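Local coordinates for protein 2-hydroxyhepta-2,4-diene-1,7-dioate isomerase (Mycobacterium abscessus, PDB 3RR6) that is of unproven function but belongs to the fumarylacetoacetate hydrolase family and may act as a metal-binding isomerase or hydrolase, with acetylpyruvate as one possible substrate, at residues I62-V67 with G226-T231; V68-N73 with E87-F92; P110-V115 with A152-R157; L187-E192 with V248-I253. All coordinates share one frame; numbering follows the deposited sequence.

Contact 1 of 4, residues I62-V67 with G226-T231. With EDO (1,2-ethanediol), chain P.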
loop_
_atom_site.group_PDB
_atom_site.type_symbol
_atom_site.label_atom_id
_atom_site.label_comp_id
_atom_site.label_asym_id
_atom_site.label_seq_id
_atom_site.Cartn_x
_atom_site.Cartn_y
_atom_site.Cartn_z
ATOM N N ILE A 62 -7.428 0.468 6.603
ATOM C CA ILE A 62 -6.883 0.754 7.928
ATOM C C ILE A 62 -6.785 2.262 8.114
ATOM O O ILE A 62 -6.674 3.008 7.135
ATOM C CB ILE A 62 -5.488 0.082 8.083
ATOM C CG1 ILE A 62 -5.131 -0.131 9.548
ATOM C CG2 ILE A 62 -4.420 0.878 7.350
ATOM C CD1 ILE A 62 -5.716 -1.385 10.129
ATOM N N LEU A 63 -6.862 2.701 9.366
ATOM C CA LEU A 63 -6.598 4.076 9.741
ATOM C C LEU A 63 -5.132 4.169 10.171
ATOM O O LEU A 63 -4.765 3.706 11.257
ATOM C CB LEU A 63 -7.530 4.487 10.885
ATOM C CG LEU A 63 -9.026 4.416 10.560
ATOM C CD1 LEU A 63 -9.848 4.792 11.805
ATOM C CD2 LEU A 63 -9.343 5.312 9.383
ATOM N N ALA A 64 -4.293 4.692 9.277
ATOM C CA ALA A 64 -2.848 4.787 9.502
ATOM C C ALA A 64 -2.468 6.127 10.080
ATOM O O ALA A 64 -2.961 7.157 9.620
ATOM C CB ALA A 64 -2.093 4.586 8.166
ATOM N N SER A 65 -1.584 6.132 11.073
ATOM C CA SER A 65 -1.086 7.408 11.601
ATOM C C SER A 65 -0.103 8.055 10.626
ATOM O O SER A 65 -0.056 9.277 10.515
ATOM C CB SER A 65 -0.474 7.259 12.997
ATOM O OG SER A 65 0.887 6.891 12.967
ATOM N N LYS A 66 0.663 7.235 9.910
ATOM C CA LYS A 66 1.590 7.708 8.899
ATOM C C LYS A 66 1.805 6.617 7.870
ATOM O O LYS A 66 1.540 5.440 8.149
ATOM C CB LYS A 66 2.927 8.141 9.511
ATOM C CG LYS A 66 3.685 7.051 10.268
ATOM C CD LYS A 66 4.983 7.606 10.858
ATOM C CE LYS A 66 5.660 6.684 11.868
ATOM N NZ LYS A 66 4.836 6.385 13.077
ATOM N N VAL A 67 2.250 7.037 6.691
ATOM C CA VAL A 67 2.661 6.145 5.614
ATOM C C VAL A 67 4.140 6.426 5.367
ATOM O O VAL A 67 4.528 7.559 5.067
ATOM C CB VAL A 67 1.869 6.383 4.304
ATOM C CG1 VAL A 67 2.380 5.478 3.192
ATOM C CG2 VAL A 67 0.364 6.198 4.541
ATOM N N GLY A 226 -1.411 0.050 12.698
ATOM C CA GLY A 226 -2.079 0.697 11.595
ATOM C C GLY A 226 -1.164 1.453 10.651
ATOM O O GLY A 226 -1.567 1.766 9.535
ATOM N N ASP A 227 0.059 1.763 11.083
ATOM C CA ASP A 227 1.005 2.416 10.183
ATOM C C ASP A 227 1.265 1.548 8.947
ATOM O O ASP A 227 1.260 0.319 9.013
ATOM C CB ASP A 227 2.328 2.730 10.885
ATOM C CG ASP A 227 2.246 3.939 11.799
ATOM O OD1 ASP A 227 1.199 4.637 11.807
ATOM O OD2 ASP A 227 3.243 4.186 12.514
ATOM N N VAL A 228 1.508 2.214 7.834
ATOM C CA VAL A 228 1.729 1.560 6.552
ATOM C C VAL A 228 3.145 1.847 6.082
ATOM O O VAL A 228 3.600 2.987 6.166
ATOM C CB VAL A 228 0.722 2.062 5.521
ATOM C CG1 VAL A 228 1.048 1.542 4.120
ATOM C CG2 VAL A 228 -0.697 1.648 5.915
ATOM N N ILE A 229 3.839 0.815 5.605
ATOM C CA ILE A 229 5.129 0.988 4.934
ATOM C C ILE A 229 5.022 0.456 3.505
ATOM O O ILE A 229 4.790 -0.737 3.287
ATOM C CB ILE A 229 6.297 0.276 5.641
ATOM C CG1 ILE A 229 6.376 0.676 7.113
ATOM C CG2 ILE A 229 7.609 0.621 4.905
ATOM C CD1 ILE A 229 7.363 -0.186 7.933
ATOM N N LEU A 230 5.168 1.345 2.528
ATOM C CA LEU A 230 5.185 0.950 1.117
ATOM C C LEU A 230 6.591 0.488 0.768
ATOM O O LEU A 230 7.564 1.172 1.075
ATOM C CB LEU A 230 4.764 2.112 0.224
ATOM C CG LEU A 230 3.396 2.731 0.502
ATOM C CD1 LEU A 230 3.101 3.814 -0.518
ATOM C CD2 LEU A 230 2.301 1.665 0.477
ATOM N N THR A 231 6.701 -0.664 0.122
ATOM C CA THR A 231 7.997 -1.343 0.003
ATOM C C THR A 231 8.805 -1.043 -1.266
ATOM O O THR A 231 9.867 -1.622 -1.459
ATOM C CB THR A 231 7.823 -2.860 0.135
ATOM O OG1 THR A 231 6.943 -3.336 -0.893
ATOM C CG2 THR A 231 7.267 -3.218 1.527
HETATM C C1 EDO P . -8.634 -0.053 11.645
HETATM O O1 EDO P . -7.691 1.025 11.730
HETATM C C2 EDO P . -8.510 -0.965 12.864
HETATM O O2 EDO P . -9.478 -0.601 13.853
HETATM O O HOH W 1 -1.420 4.031 13.111
#

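Contact 2 of 4, residues V68-N73 with E87-F92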
loop_
_atom_site.group_PDB
_atom_site.type_symbol
_atom_site.label_atom_id
_atom_site.label_comp_id
_atom_site.label_asym_id
_atom_site.label_seq_id
_atom_site.Cartn_x
_atom_site.Cartn_y
_atom_site.Cartn_z
ATOM N N VAL A 68 4.972 5.406 5.533
ATOM C CA VAL A 68 6.386 5.506 5.213
ATOM C C VAL A 68 6.565 4.735 3.915
ATOM O O VAL A 68 5.860 3.757 3.670
ATOM C CB VAL A 68 7.259 4.918 6.350
ATOM C CG1 VAL A 68 8.748 5.110 6.057
ATOM C CG2 VAL A 68 6.891 5.557 7.687
ATOM N N ALA A 69 7.456 5.206 3.054
ATOM C CA ALA A 69 7.652 4.577 1.753
ATOM C C ALA A 69 9.125 4.481 1.401
ATOM O O ALA A 69 9.926 5.345 1.765
ATOM C CB ALA A 69 6.900 5.340 0.667
ATOM N N MET A 70 9.462 3.388 0.721
ATOM C CA MET A 70 10.800 3.175 0.177
ATOM C C MET A 70 10.922 3.771 -1.219
ATOM O O MET A 70 9.991 3.687 -2.015
ATOM C CB MET A 70 11.060 1.675 0.054
ATOM C CG MET A 70 11.181 0.932 1.374
ATOM S SD MET A 70 12.770 1.162 2.175
ATOM C CE MET A 70 13.813 0.261 1.003
ATOM N N GLY A 71 12.084 4.319 -1.539
ATOM C CA GLY A 71 12.389 4.621 -2.945
ATOM C C GLY A 71 12.696 3.324 -3.682
ATOM O O GLY A 71 13.255 2.420 -3.100
ATOM N N LYS A 72 12.323 3.243 -4.958
ATOM C CA LYS A 72 12.801 2.170 -5.842
ATOM C C LYS A 72 12.738 0.760 -5.196
ATOM O O LYS A 72 11.644 0.233 -5.021
ATOM C CB LYS A 72 14.198 2.538 -6.354
ATOM C CG LYS A 72 14.205 3.879 -7.105
ATOM C CD LYS A 72 15.589 4.266 -7.597
ATOM C CE LYS A 72 15.568 5.632 -8.264
ATOM N NZ LYS A 72 15.193 6.702 -7.305
ATOM N N ASN A 73 13.887 0.151 -4.880
ATOM C CA ASN A 73 13.975 -1.101 -4.086
ATOM C C ASN A 73 13.723 -2.436 -4.801
ATOM O O ASN A 73 13.527 -3.458 -4.139
ATOM C CB ASN A 73 13.100 -1.043 -2.809
ATOM C CG ASN A 73 13.544 -2.041 -1.745
ATOM O OD1 ASN A 73 14.745 -2.283 -1.577
ATOM N ND2 ASN A 73 12.578 -2.613 -1.015
ATOM N N GLU A 87 22.467 -0.226 -2.258
ATOM C CA GLU A 87 22.577 1.049 -1.562
ATOM C C GLU A 87 21.637 1.003 -0.363
ATOM O O GLU A 87 20.682 0.216 -0.350
ATOM C CB GLU A 87 22.189 2.205 -2.485
ATOM C CG GLU A 87 23.120 2.396 -3.682
ATOM C CD GLU A 87 24.541 2.715 -3.266
ATOM O OE1 GLU A 87 24.735 3.665 -2.473
ATOM O OE2 GLU A 87 25.469 2.016 -3.731
ATOM N N SER A 88 21.906 1.836 0.639
ATOM C CA SER A 88 21.061 1.868 1.829
ATOM C C SER A 88 19.674 2.388 1.472
ATOM O O SER A 88 19.519 3.128 0.498
ATOM C CB SER A 88 21.689 2.703 2.952
ATOM O OG SER A 88 22.188 3.932 2.465
ATOM N N PRO A 89 18.654 1.993 2.252
ATOM C CA PRO A 89 17.293 2.465 1.966
ATOM C C PRO A 89 17.151 3.990 1.968
ATOM O O PRO A 89 17.814 4.676 2.763
ATOM C CB PRO A 89 16.477 1.878 3.120
ATOM C CG PRO A 89 17.236 0.670 3.517
ATOM C CD PRO A 89 18.664 1.054 3.385
ATOM N N VAL A 90 16.291 4.496 1.083
ATOM C CA VAL A 90 15.905 5.896 1.074
ATOM C C VAL A 90 14.419 5.940 1.401
ATOM O O VAL A 90 13.611 5.395 0.643
ATOM C CB VAL A 90 16.139 6.533 -0.312
ATOM C CG1 VAL A 90 15.589 7.947 -0.348
ATOM C CG2 VAL A 90 17.620 6.539 -0.651
ATOM N N ILE A 91 14.059 6.531 2.533
ATOM C CA ILE A 91 12.645 6.543 2.942
ATOM C C ILE A 91 12.063 7.944 2.887
ATOM O O ILE A 91 12.782 8.932 2.922
ATOM C CB ILE A 91 12.437 5.939 4.354
ATOM C CG1 ILE A 91 13.153 6.768 5.430
ATOM C CG2 ILE A 91 12.922 4.488 4.364
ATOM C CD1 ILE A 91 12.808 6.373 6.867
ATOM N N PHE A 92 10.742 8.001 2.791
ATOM C CA PHE A 92 10.025 9.276 2.882
ATOM C C PHE A 92 8.656 9.008 3.456
ATOM O O PHE A 92 8.277 7.846 3.649
ATOM C CB PHE A 92 9.929 9.957 1.520
ATOM C CG PHE A 92 9.568 9.031 0.419
ATOM C CD1 PHE A 92 10.565 8.324 -0.252
ATOM C CD2 PHE A 92 8.247 8.831 0.066
ATOM C CE1 PHE A 92 10.252 7.448 -1.257
ATOM C CE2 PHE A 92 7.926 7.940 -0.958
ATOM C CZ PHE A 92 8.933 7.250 -1.608
HETATM O O HOH W 2 15.456 2.771 -1.179
#

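Contact 3 of 4, residues P110-V115 with A152-R157. With EDO (1,2-ethanediol), chain E.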
loop_
_atom_site.group_PDB
_atom_site.type_symbol
_atom_site.label_atom_id
_atom_site.label_comp_id
_atom_site.label_asym_id
_atom_site.label_seq_id
_atom_site.Cartn_x
_atom_site.Cartn_y
_atom_site.Cartn_z
ATOM N N PRO A 110 -4.192 20.870 -9.953
ATOM C CA PRO A 110 -3.963 21.837 -11.023
ATOM C C PRO A 110 -2.511 22.308 -11.126
ATOM O O PRO A 110 -2.093 22.742 -12.198
ATOM C CB PRO A 110 -4.888 23.015 -10.670
ATOM C CG PRO A 110 -5.431 22.753 -9.353
ATOM C CD PRO A 110 -5.147 21.349 -8.940
ATOM N N SER A 111 -1.756 22.207 -10.034
ATOM C CA SER A 111 -0.354 22.604 -10.036
ATOM C C SER A 111 0.602 21.520 -10.546
ATOM O O SER A 111 1.795 21.788 -10.697
ATOM C CB SER A 111 0.079 23.032 -8.634
ATOM O OG SER A 111 0.035 21.950 -7.720
ATOM N N ALA A 112 0.086 20.316 -10.803
ATOM C CA ALA A 112 0.919 19.189 -11.246
ATOM C C ALA A 112 0.728 18.910 -12.725
ATOM O O ALA A 112 -0.402 18.727 -13.181
ATOM C CB ALA A 112 0.592 17.933 -10.446
ATOM N N THR A 113 1.835 18.860 -13.458
ATOM C CA THR A 113 1.819 18.610 -14.898
ATOM C C THR A 113 2.204 17.185 -15.309
ATOM O O THR A 113 1.908 16.775 -16.436
ATOM C CB THR A 113 2.764 19.584 -15.644
ATOM O OG1 THR A 113 4.129 19.286 -15.326
ATOM C CG2 THR A 113 2.446 21.036 -15.279
ATOM N N GLU A 114 2.866 16.433 -14.430
ATOM C CA GLU A 114 3.346 15.093 -14.766
ATOM C C GLU A 114 3.206 14.172 -13.559
ATOM O O GLU A 114 4.041 14.217 -12.651
ATOM C CB GLU A 114 4.816 15.148 -15.187
ATOM C CG GLU A 114 5.365 13.827 -15.674
ATOM C CD GLU A 114 6.812 13.902 -16.137
ATOM O OE1 GLU A 114 7.362 12.835 -16.498
ATOM O OE2 GLU A 114 7.407 15.006 -16.138
ATOM N N VAL A 115 2.162 13.348 -13.554
ATOM C CA VAL A 115 1.855 12.499 -12.400
ATOM C C VAL A 115 2.012 11.034 -12.797
ATOM O O VAL A 115 1.491 10.614 -13.828
ATOM C CB VAL A 115 0.432 12.761 -11.878
ATOM C CG1 VAL A 115 0.105 11.826 -10.699
ATOM C CG2 VAL A 115 0.291 14.225 -11.434
ATOM N N ALA A 152 3.872 13.379 -8.274
ATOM C CA ALA A 152 4.011 14.474 -9.239
ATOM C C ALA A 152 5.488 14.714 -9.535
ATOM O O ALA A 152 6.203 15.375 -8.770
ATOM C CB ALA A 152 3.336 15.752 -8.717
ATOM N N ARG A 153 5.950 14.144 -10.646
ATOM C CA ARG A 153 7.372 14.188 -10.996
ATOM C C ARG A 153 7.875 15.624 -11.167
ATOM O O ARG A 153 9.028 15.921 -10.848
ATOM C CB ARG A 153 7.646 13.385 -12.281
ATOM C CG ARG A 153 7.143 11.947 -12.309
ATOM C CD ARG A 153 7.641 11.074 -11.162
ATOM N NE ARG A 153 9.095 10.889 -11.154
ATOM C CZ ARG A 153 9.747 9.836 -11.652
ATOM N NH1 ARG A 153 9.099 8.828 -12.230
ATOM N NH2 ARG A 153 11.076 9.791 -11.574
ATOM N N ASP A 154 7.026 16.513 -11.676
ATOM C CA ASP A 154 7.417 17.914 -11.833
ATOM C C ASP A 154 7.691 18.574 -10.485
ATOM O O ASP A 154 8.567 19.426 -10.365
ATOM C CB ASP A 154 6.405 18.727 -12.662
ATOM C CG ASP A 154 4.964 18.559 -12.214
ATOM O OD1 ASP A 154 4.513 17.411 -12.007
ATOM O OD2 ASP A 154 4.257 19.593 -12.123
ATOM N N HIS A 155 6.965 18.155 -9.457
ATOM C CA HIS A 155 7.198 18.698 -8.124
ATOM C C HIS A 155 8.481 18.166 -7.505
ATOM O O HIS A 155 9.157 18.899 -6.790
ATOM C CB HIS A 155 5.998 18.437 -7.215
ATOM C CG HIS A 155 4.765 19.142 -7.666
ATOM N ND1 HIS A 155 3.538 18.967 -7.060
ATOM C CD2 HIS A 155 4.568 20.021 -8.678
ATOM C CE1 HIS A 155 2.636 19.703 -7.688
ATOM N NE2 HIS A 155 3.239 20.361 -8.669
ATOM N N GLN A 156 8.824 16.915 -7.792
ATOM C CA GLN A 156 10.101 16.343 -7.345
ATOM C C GLN A 156 11.263 17.152 -7.935
ATOM O O GLN A 156 12.228 17.473 -7.241
ATOM C CB GLN A 156 10.225 14.869 -7.752
ATOM C CG GLN A 156 9.208 13.940 -7.094
ATOM C CD GLN A 156 9.390 12.462 -7.433
ATOM O OE1 GLN A 156 8.673 11.922 -8.262
ATOM N NE2 GLN A 156 10.347 11.807 -6.779
ATOM N N ARG A 157 11.168 17.486 -9.222
ATOM C CA ARG A 157 12.213 18.271 -9.882
ATOM C C ARG A 157 12.331 19.678 -9.296
ATOM O O ARG A 157 13.443 20.175 -9.100
ATOM C CB ARG A 157 11.978 18.339 -11.391
ATOM C CG ARG A 157 12.183 17.015 -12.107
ATOM C CD ARG A 157 12.284 17.227 -13.612
ATOM N NE ARG A 157 11.056 17.792 -14.172
ATOM C CZ ARG A 157 10.009 17.086 -14.605
ATOM N NH1 ARG A 157 10.004 15.761 -14.556
ATOM N NH2 ARG A 157 8.947 17.718 -15.094
HETATM C C1 EDO E . 0.835 23.043 -4.451
HETATM O O1 EDO E . 1.463 22.168 -5.387
HETATM C C2 EDO E . 1.377 24.444 -4.637
HETATM O O2 EDO E . 0.939 24.969 -5.905
#

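Contact 4 of 4, residues L187-E192 with V248-I253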
loop_
_atom_site.group_PDB
_atom_site.type_symbol
_atom_site.label_atom_id
_atom_site.label_comp_id
_atom_site.label_asym_id
_atom_site.label_seq_id
_atom_site.Cartn_x
_atom_site.Cartn_y
_atom_site.Cartn_z
ATOM N N LEU A 187 5.794 -12.856 -4.485
ATOM C CA LEU A 187 4.476 -12.579 -5.052
ATOM C C LEU A 187 4.596 -11.745 -6.314
ATOM O O LEU A 187 5.375 -10.804 -6.344
ATOM C CB LEU A 187 3.656 -11.776 -4.038
ATOM C CG LEU A 187 3.432 -12.413 -2.664
ATOM C CD1 LEU A 187 2.704 -11.443 -1.728
ATOM C CD2 LEU A 187 2.690 -13.737 -2.794
ATOM N N GLU A 188 3.805 -12.056 -7.343
ATOM C CA GLU A 188 3.730 -11.172 -8.516
ATOM C C GLU A 188 3.046 -9.863 -8.170
ATOM O O GLU A 188 2.035 -9.843 -7.450
ATOM C CB GLU A 188 2.986 -11.813 -9.696
ATOM C CG GLU A 188 3.108 -10.958 -10.972
ATOM C CD GLU A 188 2.243 -11.415 -12.135
ATOM O OE1 GLU A 188 2.773 -12.131 -12.993
ATOM O OE2 GLU A 188 1.056 -11.012 -12.206
ATOM N N ILE A 189 3.598 -8.772 -8.694
ATOM C CA ILE A 189 2.993 -7.452 -8.598
ATOM C C ILE A 189 2.905 -6.883 -10.008
ATOM O O ILE A 189 3.872 -6.965 -10.770
ATOM C CB ILE A 189 3.794 -6.515 -7.641
ATOM C CG1 ILE A 189 3.188 -5.111 -7.622
ATOM C CG2 ILE A 189 5.284 -6.456 -8.013
ATOM C CD1 ILE A 189 3.698 -4.269 -6.471
ATOM N N ARG A 190 1.748 -6.338 -10.374
ATOM C CA ARG A 190 1.620 -5.744 -11.702
ATOM C C ARG A 190 0.727 -4.516 -11.693
ATOM O O ARG A 190 -0.216 -4.427 -10.901
ATOM C CB ARG A 190 1.155 -6.788 -12.724
ATOM C CG ARG A 190 -0.311 -6.937 -12.891
ATOM C CD ARG A 190 -0.639 -7.747 -14.150
ATOM N NE ARG A 190 -2.075 -7.946 -14.208
ATOM C CZ ARG A 190 -2.742 -8.888 -13.545
ATOM N NH1 ARG A 190 -2.113 -9.773 -12.781
ATOM N NH2 ARG A 190 -4.056 -8.957 -13.670
ATOM N N THR A 191 1.041 -3.558 -12.557
ATOM C CA THR A 191 0.261 -2.327 -12.671
ATOM C C THR A 191 -0.261 -2.215 -14.087
ATOM O O THR A 191 0.505 -2.415 -15.040
ATOM C CB THR A 191 1.120 -1.097 -12.373
ATOM O OG1 THR A 191 1.672 -1.219 -11.060
ATOM C CG2 THR A 191 0.293 0.191 -12.469
ATOM N N GLU A 192 -1.555 -1.916 -14.214
ATOM C CA GLU A 192 -2.194 -1.718 -15.517
ATOM C C GLU A 192 -2.804 -0.326 -15.608
ATOM O O GLU A 192 -3.357 0.181 -14.640
ATOM C CB GLU A 192 -3.280 -2.777 -15.769
ATOM C CG GLU A 192 -2.784 -4.202 -15.816
ATOM C CD GLU A 192 -3.885 -5.221 -16.105
ATOM O OE1 GLU A 192 -5.046 -4.814 -16.351
ATOM O OE2 GLU A 192 -3.578 -6.436 -16.103
ATOM N N VAL A 248 -3.483 -1.933 -9.597
ATOM C CA VAL A 248 -2.314 -2.644 -9.126
ATOM C C VAL A 248 -2.809 -3.964 -8.569
ATOM O O VAL A 248 -3.707 -3.987 -7.732
ATOM C CB VAL A 248 -1.558 -1.854 -8.032
ATOM C CG1 VAL A 248 -0.285 -2.580 -7.624
ATOM C CG2 VAL A 248 -1.226 -0.420 -8.513
ATOM N N THR A 249 -2.232 -5.058 -9.048
ATOM C CA THR A 249 -2.648 -6.398 -8.649
ATOM C C THR A 249 -1.459 -7.100 -7.988
ATOM O O THR A 249 -0.341 -7.093 -8.510
ATOM C CB THR A 249 -3.161 -7.207 -9.865
ATOM O OG1 THR A 249 -4.288 -6.526 -10.446
ATOM C CG2 THR A 249 -3.549 -8.627 -9.462
ATOM N N ILE A 250 -1.693 -7.686 -6.818
ATOM C CA ILE A 250 -0.661 -8.469 -6.142
ATOM C C ILE A 250 -1.183 -9.869 -5.863
ATOM O O ILE A 250 -2.264 -10.051 -5.296
ATOM C CB ILE A 250 -0.162 -7.795 -4.833
ATOM C CG1 ILE A 250 0.454 -6.432 -5.151
ATOM C CG2 ILE A 250 0.873 -8.690 -4.118
ATOM C CD1 ILE A 250 1.039 -5.690 -3.950
ATOM N N GLU A 251 -0.400 -10.852 -6.296
ATOM C CA GLU A 251 -0.670 -12.261 -6.061
ATOM C C GLU A 251 -0.968 -12.516 -4.585
ATOM O O GLU A 251 -0.217 -12.080 -3.702
ATOM C CB GLU A 251 0.557 -13.078 -6.506
ATOM C CG GLU A 251 0.412 -14.573 -6.350
ATOM C CD GLU A 251 1.646 -15.334 -6.794
ATOM O OE1 GLU A 251 2.631 -14.702 -7.247
ATOM O OE2 GLU A 251 1.625 -16.585 -6.699
ATOM N N GLY A 252 -2.085 -13.194 -4.328
ATOM C CA GLY A 252 -2.485 -13.540 -2.965
ATOM C C GLY A 252 -3.238 -12.457 -2.220
ATOM O O GLY A 252 -3.685 -12.683 -1.085
ATOM N N ILE A 253 -3.386 -11.286 -2.837
ATOM C CA ILE A 253 -4.136 -10.193 -2.227
ATOM C C ILE A 253 -5.366 -9.852 -3.068
ATOM O O ILE A 253 -6.499 -10.036 -2.619
ATOM C CB ILE A 253 -3.254 -8.931 -2.007
ATOM C CG1 ILE A 253 -2.028 -9.272 -1.149
ATOM C CG2 ILE A 253 -4.089 -7.825 -1.340
ATOM C CD1 ILE A 253 -1.082 -8.109 -0.883
HETATM O O HOH W 3 -0.122 -9.874 -10.033
#

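Contact 1 of 4, residues I62-V67 with G226-T231
D227 reaches across to the loop at S65 and K66 and binds both residues through one carboxylate. Its CB approaches K66 O, and its CG lies near S65 OG and the CG of K66. At the tip the two oxygens divide the work. OD1 takes the S65 hydroxyl on its syn lone pair (S65 OG to D227 OD1 2.6 Å) and is also met from above the carboxylate plane by K66 N, at 3.3 Å from D227 OD1. S65 N adds a weak bond, and a water links it to the same oxygen. OD2 forms a salt bridge with K66, whose NZ stands 2.8 Å from D227 OD2. The bend at the end of the lysine chain (chi4 -61°) turns that amine back to the acid, while T222 O and L224 N serve as further partners of NZ and OD2. Aspartate suits the site because it is short yet can accept from several donors.

G226 is needed next door: its phi of 99° favours glycine, and a CB would collide with L63 O. Further along, V228 N donates to K66 O (3.2 Å), and V228 CG2 packs on A64 CB at 4.0 Å and on I62, buried apolar groups beside these polar bonds. The arrangement is a loop pinned by an aspartate as it enters a parallel strand pair, V67 beside V228, in the beta core of the fumarylacetoacetate hydrolase fold.

Contact 2 of 4, residues V68-N73 with E87-F92
The bond from A69 N to F92 O, 2.8 Å long, is the shortest of three backbone bonds that join these strands. F92 N returns a bond to A69 O, making A69 and F92 an antiparallel hydrogen-bonded pair, and G71 N donates to V90 O at 2.9 Å. Between them M70 and I91 form the non-hydrogen-bonded pair. Beyond the last direct bond a water takes over, accepting from V90 N and donating to G71 O as the chains part.

On the side of A69 the F92 ring folds back over the neighbouring strand. Its CG stands between the backbone N and the carbonyl carbon (chi1 44°), which carries the ring across A69; A69 O lies 3.6 Å above one ring face, toward the rim. The methyl of A69 is pressed close to the ring, with A69 CB only 3.2 Å from F92 CE2, and a small residue suits that tight place. G71 N also comes within 3.6 Å of F92 CE1.

On the opposite side M70 bends at both chi2 (-78°) and chi3 (-68°), which curls its thioether toward P89: M70 CE is 3.8 Å from P89 CB, and M70 SD touches I91 CG2. A flexible methionine can follow this surface. V68 CG1 completes the apolar side against I91.

Strand 67-70 thus pairs with strand 91-94 and, through backbone bonds of V68 to V228 and L230 and of M70 to L230, with strand 228-230. W216 of helix 210-220 packs on P89 and I91, whereas the F92 ring meets W162 nearly at right angles.

Contact 3 of 4, residues P110-V115 with A152-R157
D154 holds its CG between the backbone N and the carbonyl carbon (chi1 49°), and this torsion turns its carboxylate from the start of the helix to the backbone of T113 and E114. H155, with CG beside its own N (chi1 -64°), swings its ring to S111. Each oxygen of D154 then takes one amide: T113 N is 2.9 Å from D154 OD2 and E114 N is 3.1 Å from D154 OD1, both arriving from above the carboxylate plane. A short acid thus satisfies two successive N-H groups of a loop that has no regular structure.

H155 NE2 donates to S111 O at 2.9 Å. The oxygen lies in the ring plane, but the donor sits well above the carbonyl plane, away from the usual lone-pair direction. ND1 bonds to H168, so histidine ties the loop to a second residue.

E114 takes part through both its backbone carbonyl and its carboxylate. The carbonyl receives R153 N (E114 O to R153 N 2.8 Å), nearly along the C=O axis. The extended side chain forms a salt bridge with R157, which grips OE2 end-on: R157 NH1 is 3.1 Å from E114 OE2, and NH2 farther. A112 CB and A152 CB fill the inner side at 3.9 Å.

The arrangement is a strand-to-helix junction: A152 ends strand 141-152 paired with V115 and takes the N-cap position, while the facing loop, through E114 O, accepts the first N-H of helix 153-159.

Contact 4 of 4, residues L187-E192 with V248-I253
E251 uses a side-chain oxygen where the antiparallel pattern would call for a main-chain one. Its chain, fully extended with CG anti to the backbone N (chi1 -179°), brings OE1 to E188 N, 2.9 Å away, where OE1 accepts on its anti lone pair in a nearly straight bond (166° at the hydrogen). E251 N in turn donates to E188 O, so one glutamate serves both main-chain polar groups of E188. R202 forms a salt bridge with the same OE1 and probably offsets part of its charge.

Regular pairing follows: R190 and T249 exchange two backbone bonds, T249 N to R190 O being 2.8 Å. On their side of the sheet R190 extends alongside T249, whose CB lies over one guanidinium face, about 4.0 Å above its plane. R190 NE forms a salt bridge with E192 OE2 (2.9 Å), and NH1 a weak, long one with E188 OE2, while E188 OE1 forms a salt bridge with R200.

The reverse side is apolar: I189 CG1 meets I250 CG1 at 3.9 Å, and V248 lies beside T191, whose buried hydroxyl is satisfied by Q199. The chemistry implies a two-faced strand pair, with alternating charges on the partly exposed side and, on the other, V248 and I250 packed on I146, and I250 also on L121.

From the N terminus, 62-67 opens contact 1, and 68-73 follows at once to open contact 2, which closes the short loop to 87-92. Next comes contact 3, closing the longer excursion from 110-115 to 152-157 through strands 115-125 and 141-152. Both loops are nested inside the one that contact 1 closes when 226-231 arrives. Contact 4 opens earlier, at 187-192, and closes only at 248-253, so it crosses contact 1. Contacts 1 and 2 touch directly, V68 bonding to V228 and L230, and together join strands 228-230, 67-70 and 91-94. Contact 3 fastens a helix start, and contact 4 belongs to a separate five-stranded sheet.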